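Local coordinates for E3 SUMO-protein ligase SIZ1 (Saccharomyces cerevisiae, PDB 3I2D), which acts as an E3 ligase that promotes attachment of SUMO to septins and PCNA, with its SP-RING zinc finger engaging the E2 enzyme UBC9, at residues V63-I76 and F122-P136. Residues are numbered along the deposited sequence; the frame is centred on the assembly and turned at random.
Sequences VPTIHFKESPFYKI and FSGMINPLGSRGNEP
Phe68 and Glu135 form a single beta bridge, where the extended lead-in 63-70 pairs with the loop that follows strand 117-125 in the PINIT domain; His67 N donates to Arg132 O and Lys69 N to Glu135 O (2.8 Å), with a weak bond from Glu135 N to His67 O between them. The lead-in continues through a type I turn, Ser71 to Tyr74, into strand 74-90, an outer strand of the antiparallel sheet that also contains 117-125. Arg132 ties the loop to the start of 63-76. Its chain bends at chi3 (56°), bringing NE to Pro64 O, which lies in the guanidinium plane, at 2.7 Å in a nearly straight bond, while NH1 reaches back to Ile126 O within its own loop. The flat group is sandwiched, Ile66 CG1 over one face and Val63 CG1 over the other. With Arg132 cut back to an alanine, the carbonyls of Pro64 and Ile126 would probably each lose their guanidinium N-H donor and a gap would open between Val63 and Ile66. Towards the sheet, Phe68, Tyr74 and Phe122 form an aromatic cluster. Phe122 CB sits over one face of the Phe68 ring, 3.8 Å from its centroid, in a CH-pi contact; Ile66 CG2 covers the opposite face. Glu135 runs beside the Phe68 ring, its CG 3.6 Å from Phe68 CE2, before bending at chi2 (90°). Tyr74 approaches from the opposite direction, with CE1 in the plane of the Phe122 ring at its edge, 3.8 Å from Phe122 CZ.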
ATOM      1  N   VAL A  63      -0.702 -13.538  24.460  1.00 94.69           N
ATOM      2  CA  VAL A  63      -1.455 -13.349  23.210  1.00 93.52           C
ATOM      3  C   VAL A  63      -1.278 -11.982  22.543  1.00 90.27           C
ATOM      4  O   VAL A  63      -2.103 -11.077  22.718  1.00 87.82           O
ATOM      5  CB  VAL A  63      -2.981 -13.625  23.403  1.00 93.66           C
ATOM      6  CG1 VAL A  63      -3.736 -13.441  22.075  1.00 81.37           C
ATOM      7  CG2 VAL A  63      -3.185 -15.038  23.918  1.00 92.11           C
ATOM      8  N   PRO A  64      -0.199 -11.821  21.751  1.00 84.06           N
ATOM      9  CA  PRO A  64       0.030 -10.541  21.080  1.00 81.39           C
ATOM     10  C   PRO A  64      -1.188 -10.140  20.255  1.00 79.09           C
ATOM     11  O   PRO A  64      -1.719 -10.939  19.488  1.00 79.55           O
ATOM     12  CB  PRO A  64       1.274 -10.809  20.231  1.00 79.38           C
ATOM     13  CG  PRO A  64       1.205 -12.279  19.974  1.00 83.11           C
ATOM     14  CD  PRO A  64       0.784 -12.825  21.313  1.00 81.90           C
ATOM     15  N   THR A  65      -1.634  -8.902  20.437  1.00 75.42           N
ATOM     16  CA  THR A  65      -2.800  -8.383  19.737  1.00 68.62           C
ATOM     17  C   THR A  65      -2.589  -8.327  18.221  1.00 65.49           C
ATOM     18  O   THR A  65      -1.531  -7.912  17.746  1.00 65.04           O
ATOM     19  CB  THR A  65      -3.162  -6.997  20.311  1.00 68.72           C
ATOM     20  OG1 THR A  65      -3.885  -6.235  19.339  1.00 67.16           O
ATOM     21  CG2 THR A  65      -1.894  -6.260  20.755  1.00 71.88           C
ATOM     22  N   ILE A  66      -3.597  -8.764  17.466  1.00 62.12           N
ATOM     23  CA  ILE A  66      -3.519  -8.793  16.003  1.00 58.52           C
ATOM     24  C   ILE A  66      -3.458  -7.417  15.353  1.00 55.49           C
ATOM     25  O   ILE A  66      -4.196  -6.509  15.714  1.00 62.65           O
ATOM     26  CB  ILE A  66      -4.704  -9.615  15.399  1.00 61.88           C
ATOM     27  CG1 ILE A  66      -4.471 -11.108  15.670  1.00 59.37           C
ATOM     28  CG2 ILE A  66      -4.853  -9.352  13.887  1.00 52.11           C
ATOM     29  CD1 ILE A  66      -5.602 -12.002  15.224  1.00 56.01           C
ATOM     30  N   HIS A  67      -2.562  -7.272  14.386  1.00 52.13           N
ATOM     31  CA  HIS A  67      -2.385  -6.010  13.694  1.00 45.79           C
ATOM     32  C   HIS A  67      -2.041  -6.293  12.245  1.00 46.21           C
ATOM     33  O   HIS A  67      -0.939  -6.715  11.929  1.00 46.89           O
ATOM     34  CB  HIS A  67      -1.259  -5.214  14.345  1.00 49.63           C
ATOM     35  CG  HIS A  67      -1.025  -3.882  13.709  1.00 57.00           C
ATOM     36  ND1 HIS A  67      -1.972  -2.883  13.715  1.00 62.14           N
ATOM     37  CD2 HIS A  67       0.024  -3.405  13.001  1.00 55.68           C
ATOM     38  CE1 HIS A  67      -1.516  -1.847  13.035  1.00 64.64           C
ATOM     39  NE2 HIS A  67      -0.307  -2.137  12.590  1.00 58.82           N
ATOM     40  N   PHE A  68      -2.973  -6.041  11.344  1.00 48.84           N
ATOM     41  CA  PHE A  68      -2.697  -6.330   9.952  1.00 50.08           C
ATOM     42  C   PHE A  68      -1.610  -5.473   9.325  1.00 50.59           C
ATOM     43  O   PHE A  68      -1.525  -4.279   9.591  1.00 50.45           O
ATOM     44  CB  PHE A  68      -3.980  -6.227   9.137  1.00 44.66           C
ATOM     45  CG  PHE A  68      -5.027  -7.206   9.561  1.00 48.24           C
ATOM     46  CD1 PHE A  68      -6.068  -6.815  10.395  1.00 46.36           C
ATOM     47  CD2 PHE A  68      -4.936  -8.541   9.185  1.00 48.57           C
ATOM     48  CE1 PHE A  68      -6.999  -7.735  10.855  1.00 42.86           C
ATOM     49  CE2 PHE A  68      -5.866  -9.467   9.644  1.00 48.02           C
ATOM     50  CZ  PHE A  68      -6.899  -9.058  10.481  1.00 43.92           C
ATOM     51  N   LYS A  69      -0.774  -6.105   8.498  1.00 52.39           N
ATOM     52  CA  LYS A  69       0.287  -5.405   7.793  1.00 55.97           C
ATOM     53  C   LYS A  69      -0.359  -4.222   7.093  1.00 54.04           C
ATOM     54  O   LYS A  69      -1.350  -4.371   6.365  1.00 50.47           O
ATOM     55  CB  LYS A  69       0.938  -6.300   6.739  1.00 56.21           C
ATOM     56  CG  LYS A  69       1.769  -7.434   7.279  1.00 68.35           C
ATOM     57  CD  LYS A  69       2.531  -8.107   6.139  1.00 74.58           C
ATOM     58  CE  LYS A  69       3.241  -9.374   6.592  1.00 75.41           C
ATOM     59  NZ  LYS A  69       4.014  -9.987   5.475  1.00 79.78           N
ATOM     60  N   GLU A  70       0.216  -3.050   7.302  1.00 51.94           N
ATOM     61  CA  GLU A  70      -0.325  -1.844   6.715  1.00 56.01           C
ATOM     62  C   GLU A  70       0.020  -1.610   5.256  1.00 48.95           C
ATOM     63  O   GLU A  70       0.893  -2.249   4.678  1.00 42.15           O
ATOM     64  CB  GLU A  70       0.119  -0.628   7.529  1.00 62.60           C
ATOM     65  CG  GLU A  70      -0.392  -0.604   8.957  1.00 71.14           C
ATOM     66  CD  GLU A  70       0.580   0.093   9.873  1.00 79.82           C
ATOM     67  OE1 GLU A  70       0.980   1.230   9.543  1.00 85.89           O
ATOM     68  OE2 GLU A  70       0.952  -0.495  10.915  1.00 83.72           O
ATOM     69  N   SER A  71      -0.729  -0.685   4.675  1.00 47.40           N
ATOM     70  CA  SER A  71      -0.554  -0.250   3.311  1.00 43.19           C
ATOM     71  C   SER A  71      -0.741   1.248   3.395  1.00 48.26           C
ATOM     72  O   SER A  71      -1.614   1.734   4.118  1.00 47.19           O
ATOM     73  CB  SER A  71      -1.629  -0.829   2.412  1.00 45.63           C
ATOM     74  OG  SER A  71      -1.509  -0.292   1.109  1.00 55.20           O
ATOM     75  N   PRO A  72       0.086   2.009   2.680  1.00 51.64           N
ATOM     76  CA  PRO A  72      -0.080   3.459   2.738  1.00 48.80           C
ATOM     77  C   PRO A  72      -1.311   3.920   1.959  1.00 49.05           C
ATOM     78  O   PRO A  72      -1.617   5.114   1.945  1.00 56.73           O
ATOM     79  CB  PRO A  72       1.219   3.974   2.130  1.00 46.24           C
ATOM     80  CG  PRO A  72       1.546   2.914   1.121  1.00 43.03           C
ATOM     81  CD  PRO A  72       1.270   1.642   1.884  1.00 52.06           C
ATOM     82  N   PHE A  73      -2.024   2.978   1.332  1.00 47.09           N
ATOM     83  CA  PHE A  73      -3.214   3.314   0.539  1.00 52.33           C
ATOM     84  C   PHE A  73      -4.548   3.334   1.277  1.00 52.67           C
ATOM     85  O   PHE A  73      -5.571   3.716   0.716  1.00 52.49           O
ATOM     86  CB  PHE A  73      -3.308   2.417  -0.699  1.00 42.69           C
ATOM     87  CG  PHE A  73      -2.240   2.693  -1.700  1.00 51.04           C
ATOM     88  CD1 PHE A  73      -1.207   1.782  -1.909  1.00 47.55           C
ATOM     89  CD2 PHE A  73      -2.219   3.903  -2.382  1.00 45.66           C
ATOM     90  CE1 PHE A  73      -0.169   2.073  -2.775  1.00 48.90           C
ATOM     91  CE2 PHE A  73      -1.181   4.208  -3.255  1.00 46.51           C
ATOM     92  CZ  PHE A  73      -0.154   3.291  -3.453  1.00 49.16           C
ATOM     93  N   TYR A  74      -4.544   2.898   2.525  1.00 50.97           N
ATOM     94  CA  TYR A  74      -5.750   2.962   3.320  1.00 48.32           C
ATOM     95  C   TYR A  74      -5.327   3.012   4.781  1.00 50.39           C
ATOM     96  O   TYR A  74      -4.266   2.509   5.151  1.00 55.50           O
ATOM     97  CB  TYR A  74      -6.688   1.797   3.004  1.00 44.02           C
ATOM     98  CG  TYR A  74      -6.136   0.408   3.218  1.00 54.89           C
ATOM     99  CD1 TYR A  74      -5.860  -0.066   4.505  1.00 56.24           C
ATOM    100  CD2 TYR A  74      -5.956  -0.462   2.140  1.00 50.11           C
ATOM    101  CE1 TYR A  74      -5.425  -1.369   4.715  1.00 55.07           C
ATOM    102  CE2 TYR A  74      -5.520  -1.763   2.338  1.00 52.23           C
ATOM    103  CZ  TYR A  74      -5.254  -2.212   3.628  1.00 58.89           C
ATOM    104  OH  TYR A  74      -4.789  -3.491   3.829  1.00 63.58           O
ATOM    105  N   LYS A  75      -6.133   3.661   5.605  1.00 47.81           N
ATOM    106  CA  LYS A  75      -5.804   3.810   7.009  1.00 53.77           C
ATOM    107  C   LYS A  75      -6.975   3.341   7.854  1.00 53.77           C
ATOM    108  O   LYS A  75      -8.098   3.837   7.703  1.00 49.89           O
ATOM    109  CB  LYS A  75      -5.494   5.284   7.287  1.00 61.33           C
ATOM    110  CG  LYS A  75      -4.712   5.573   8.555  1.00 70.73           C
ATOM    111  CD  LYS A  75      -4.254   7.032   8.580  1.00 75.52           C
ATOM    112  CE  LYS A  75      -3.436   7.369   7.325  1.00 79.36           C
ATOM    113  NZ  LYS A  75      -2.887   8.762   7.285  1.00 72.04           N
ATOM    114  N   ILE A  76      -6.716   2.369   8.727  1.00 53.64           N
ATOM    115  CA  ILE A  76      -7.758   1.842   9.596  1.00 55.86           C
ATOM    116  C   ILE A  76      -8.112   2.943  10.590  1.00 57.55           C
ATOM    117  O   ILE A  76      -7.265   3.391  11.367  1.00 58.42           O
ATOM    118  CB  ILE A  76      -7.274   0.580  10.322  1.00 54.46           C
ATOM    119  CG1 ILE A  76      -7.118  -0.552   9.309  1.00 55.11           C
ATOM    120  CG2 ILE A  76      -8.248   0.194  11.405  1.00 55.18           C
ATOM    121  CD1 ILE A  76      -6.583  -1.838   9.905  1.00 63.25           C
ATOM    122  N   PHE A 122     -11.448  -7.612   7.187  1.00 49.04           N
ATOM    123  CA  PHE A 122     -10.118  -8.211   7.183  1.00 52.99           C
ATOM    124  C   PHE A 122     -10.192  -9.608   7.761  1.00 51.98           C
ATOM    125  O   PHE A 122     -11.122  -9.937   8.498  1.00 52.34           O
ATOM    126  CB  PHE A 122      -9.126  -7.406   8.037  1.00 50.06           C
ATOM    127  CG  PHE A 122      -8.717  -6.103   7.432  1.00 57.76           C
ATOM    128  CD1 PHE A 122      -9.602  -5.033   7.388  1.00 55.81           C
ATOM    129  CD2 PHE A 122      -7.447  -5.945   6.897  1.00 56.05           C
ATOM    130  CE1 PHE A 122      -9.231  -3.838   6.822  1.00 47.41           C
ATOM    131  CE2 PHE A 122      -7.066  -4.749   6.324  1.00 53.24           C
ATOM    132  CZ  PHE A 122      -7.959  -3.692   6.289  1.00 57.05           C
ATOM    133  N   SER A 123      -9.194 -10.418   7.438  1.00 44.56           N
ATOM    134  CA  SER A 123      -9.131 -11.764   7.948  1.00 41.87           C
ATOM    135  C   SER A 123      -7.685 -12.110   8.181  1.00 42.04           C
ATOM    136  O   SER A 123      -6.824 -11.700   7.428  1.00 46.60           O
ATOM    137  CB  SER A 123      -9.735 -12.732   6.949  1.00 43.57           C
ATOM    138  OG  SER A 123      -9.624 -14.060   7.417  1.00 53.89           O
ATOM    139  N   GLY A 124      -7.415 -12.860   9.236  1.00 45.20           N
ATOM    140  CA  GLY A 124      -6.056 -13.263   9.529  1.00 44.57           C
ATOM    141  C   GLY A 124      -6.112 -14.549  10.319  1.00 41.91           C
ATOM    142  O   GLY A 124      -7.164 -14.908  10.827  1.00 48.09           O
ATOM    143  N   MET A 125      -5.002 -15.259  10.427  1.00 48.00           N
ATOM    144  CA  MET A 125      -5.020 -16.499  11.194  1.00 54.93           C
ATOM    145  C   MET A 125      -4.737 -16.204  12.664  1.00 52.49           C
ATOM    146  O   MET A 125      -4.020 -15.263  12.982  1.00 48.05           O
ATOM    147  CB  MET A 125      -3.961 -17.477  10.684  1.00 56.81           C
ATOM    148  CG  MET A 125      -3.995 -17.742   9.207  1.00 60.16           C
ATOM    149  SD  MET A 125      -2.626 -18.829   8.799  1.00 70.24           S
ATOM    150  CE  MET A 125      -3.527 -20.201   8.124  1.00 71.38           C
ATOM    151  N   ILE A 126      -5.305 -17.011  13.553  1.00 53.29           N
ATOM    152  CA  ILE A 126      -5.078 -16.851  14.976  1.00 54.66           C
ATOM    153  C   ILE A 126      -3.630 -17.261  15.284  1.00 58.25           C
ATOM    154  O   ILE A 126      -2.985 -16.704  16.168  1.00 62.10           O
ATOM    155  CB  ILE A 126      -6.072 -17.705  15.781  1.00 53.11           C
ATOM    156  CG1 ILE A 126      -7.402 -16.959  15.922  1.00 58.04           C
ATOM    157  CG2 ILE A 126      -5.537 -17.974  17.169  1.00 62.39           C
ATOM    158  CD1 ILE A 126      -8.047 -16.569  14.620  1.00 60.54           C
ATOM    159  N   ASN A 127      -3.115 -18.224  14.534  1.00 61.07           N
ATOM    160  CA  ASN A 127      -1.748 -18.683  14.721  1.00 64.11           C
ATOM    161  C   ASN A 127      -1.037 -18.625  13.386  1.00 62.69           C
ATOM    162  O   ASN A 127      -0.866 -19.642  12.725  1.00 63.97           O
ATOM    163  CB  ASN A 127      -1.736 -20.119  15.259  1.00 72.58           C
ATOM    164  CG  ASN A 127      -1.992 -20.183  16.760  1.00 85.33           C
ATOM    165  OD1 ASN A 127      -1.099 -19.892  17.557  1.00 92.83           O
ATOM    166  ND2 ASN A 127      -3.217 -20.548  17.152  1.00 81.50           N
ATOM    167  N   PRO A 128      -0.633 -17.421  12.958  1.00 60.53           N
ATOM    168  CA  PRO A 128       0.062 -17.258  11.678  1.00 61.24           C
ATOM    169  C   PRO A 128       1.506 -17.740  11.697  1.00 69.99           C
ATOM    170  O   PRO A 128       2.118 -17.918  12.761  1.00 67.11           O
ATOM    171  CB  PRO A 128      -0.015 -15.754  11.430  1.00 57.92           C
ATOM    172  CG  PRO A 128       0.022 -15.194  12.819  1.00 56.14           C
ATOM    173  CD  PRO A 128      -0.921 -16.111  13.572  1.00 54.23           C
ATOM    174  N   LEU A 129       2.045 -17.958  10.504  1.00 75.32           N
ATOM    175  CA  LEU A 129       3.426 -18.380  10.376  1.00 78.81           C
ATOM    176  C   LEU A 129       4.257 -17.305  11.064  1.00 80.75           C
ATOM    177  O   LEU A 129       5.033 -17.598  11.981  1.00 82.70           O
ATOM    178  CB  LEU A 129       3.829 -18.483   8.898  1.00 78.19           C
ATOM    179  CG  LEU A 129       3.578 -19.799   8.149  1.00 80.46           C
ATOM    180  CD1 LEU A 129       2.108 -20.217   8.225  1.00 74.81           C
ATOM    181  CD2 LEU A 129       4.020 -19.616   6.706  1.00 73.53           C
ATOM    182  N   GLY A 130       4.057 -16.058  10.632  1.00 73.57           N
ATOM    183  CA  GLY A 130       4.794 -14.941  11.193  1.00 68.23           C
ATOM    184  C   GLY A 130       4.333 -14.472  12.563  1.00 70.17           C
ATOM    185  O   GLY A 130       4.075 -15.273  13.464  1.00 69.89           O
ATOM    186  N   SER A 131       4.239 -13.157  12.713  1.00 68.95           N
ATOM    187  CA  SER A 131       3.815 -12.536  13.961  1.00 67.26           C
ATOM    188  C   SER A 131       2.399 -11.978  13.862  1.00 61.08           C
ATOM    189  O   SER A 131       1.988 -11.487  12.817  1.00 62.28           O
ATOM    190  CB  SER A 131       4.782 -11.409  14.332  1.00 71.02           C
ATOM    191  OG  SER A 131       4.223 -10.558  15.322  1.00 81.22           O
ATOM    192  N   ARG A 132       1.655 -12.055  14.955  1.00 57.39           N
ATOM    193  CA  ARG A 132       0.295 -11.550  14.972  1.00 56.63           C
ATOM    194  C   ARG A 132       0.340 -10.036  14.930  1.00 55.40           C
ATOM    195  O   ARG A 132      -0.629  -9.382  14.559  1.00 53.58           O
ATOM    196  CB  ARG A 132      -0.428 -12.024  16.240  1.00 57.39           C
ATOM    197  CG  ARG A 132      -0.790 -13.499  16.238  1.00 51.76           C
ATOM    198  CD  ARG A 132      -1.261 -13.929  17.600  1.00 52.33           C
ATOM    199  NE  ARG A 132      -2.385 -13.126  18.066  1.00 63.14           N
ATOM    200  CZ  ARG A 132      -3.662 -13.471  17.937  1.00 66.52           C
ATOM    201  NH1 ARG A 132      -3.981 -14.619  17.354  1.00 61.65           N
ATOM    202  NH2 ARG A 132      -4.622 -12.666  18.383  1.00 60.18           N
ATOM    203  N   GLY A 133       1.483  -9.486  15.314  1.00 58.07           N
ATOM    204  CA  GLY A 133       1.641  -8.047  15.327  1.00 58.80           C
ATOM    205  C   GLY A 133       1.804  -7.474  13.940  1.00 60.76           C
ATOM    206  O   GLY A 133       1.627  -6.275  13.742  1.00 63.05           O
ATOM    207  N   ASN A 134       2.150  -8.331  12.983  1.00 62.27           N
ATOM    208  CA  ASN A 134       2.327  -7.919  11.594  1.00 60.96           C
ATOM    209  C   ASN A 134       1.554  -8.907  10.708  1.00 58.10           C
ATOM    210  O   ASN A 134       2.053  -9.391   9.693  1.00 61.53           O
ATOM    211  CB  ASN A 134       3.811  -7.934  11.229  1.00 63.24           C
ATOM    212  CG  ASN A 134       4.114  -7.064  10.027  1.00 73.42           C
ATOM    213  OD1 ASN A 134       5.074  -7.309   9.300  1.00 78.08           O
ATOM    214  ND2 ASN A 134       3.298  -6.029   9.817  1.00 74.62           N
ATOM    215  N   GLU A 135       0.324  -9.187  11.121  1.00 55.53           N
ATOM    216  CA  GLU A 135      -0.578 -10.124  10.463  1.00 49.96           C
ATOM    217  C   GLU A 135      -0.760  -9.960   8.951  1.00 52.23           C
ATOM    218  O   GLU A 135      -0.949  -8.853   8.452  1.00 56.91           O
ATOM    219  CB  GLU A 135      -1.946 -10.024  11.143  1.00 46.53           C
ATOM    220  CG  GLU A 135      -2.915 -11.135  10.793  1.00 54.45           C
ATOM    221  CD  GLU A 135      -2.813 -12.325  11.730  1.00 51.92           C
ATOM    222  OE1 GLU A 135      -1.701 -12.643  12.188  1.00 57.68           O
ATOM    223  OE2 GLU A 135      -3.850 -12.956  12.000  1.00 57.63           O
ATOM    224  N   PRO A 136      -0.682 -11.065   8.193  1.00 52.99           N
ATOM    225  CA  PRO A 136      -0.872 -10.941   6.739  1.00 47.91           C
ATOM    226  C   PRO A 136      -2.370 -11.043   6.547  1.00 46.61           C
ATOM    227  O   PRO A 136      -3.042 -11.739   7.311  1.00 44.85           O
ATOM    228  CB  PRO A 136      -0.185 -12.180   6.168  1.00 42.90           C
ATOM    229  CG  PRO A 136       0.623 -12.756   7.342  1.00 45.29           C
ATOM    230  CD  PRO A 136      -0.200 -12.410   8.549  1.00 50.06           C
TER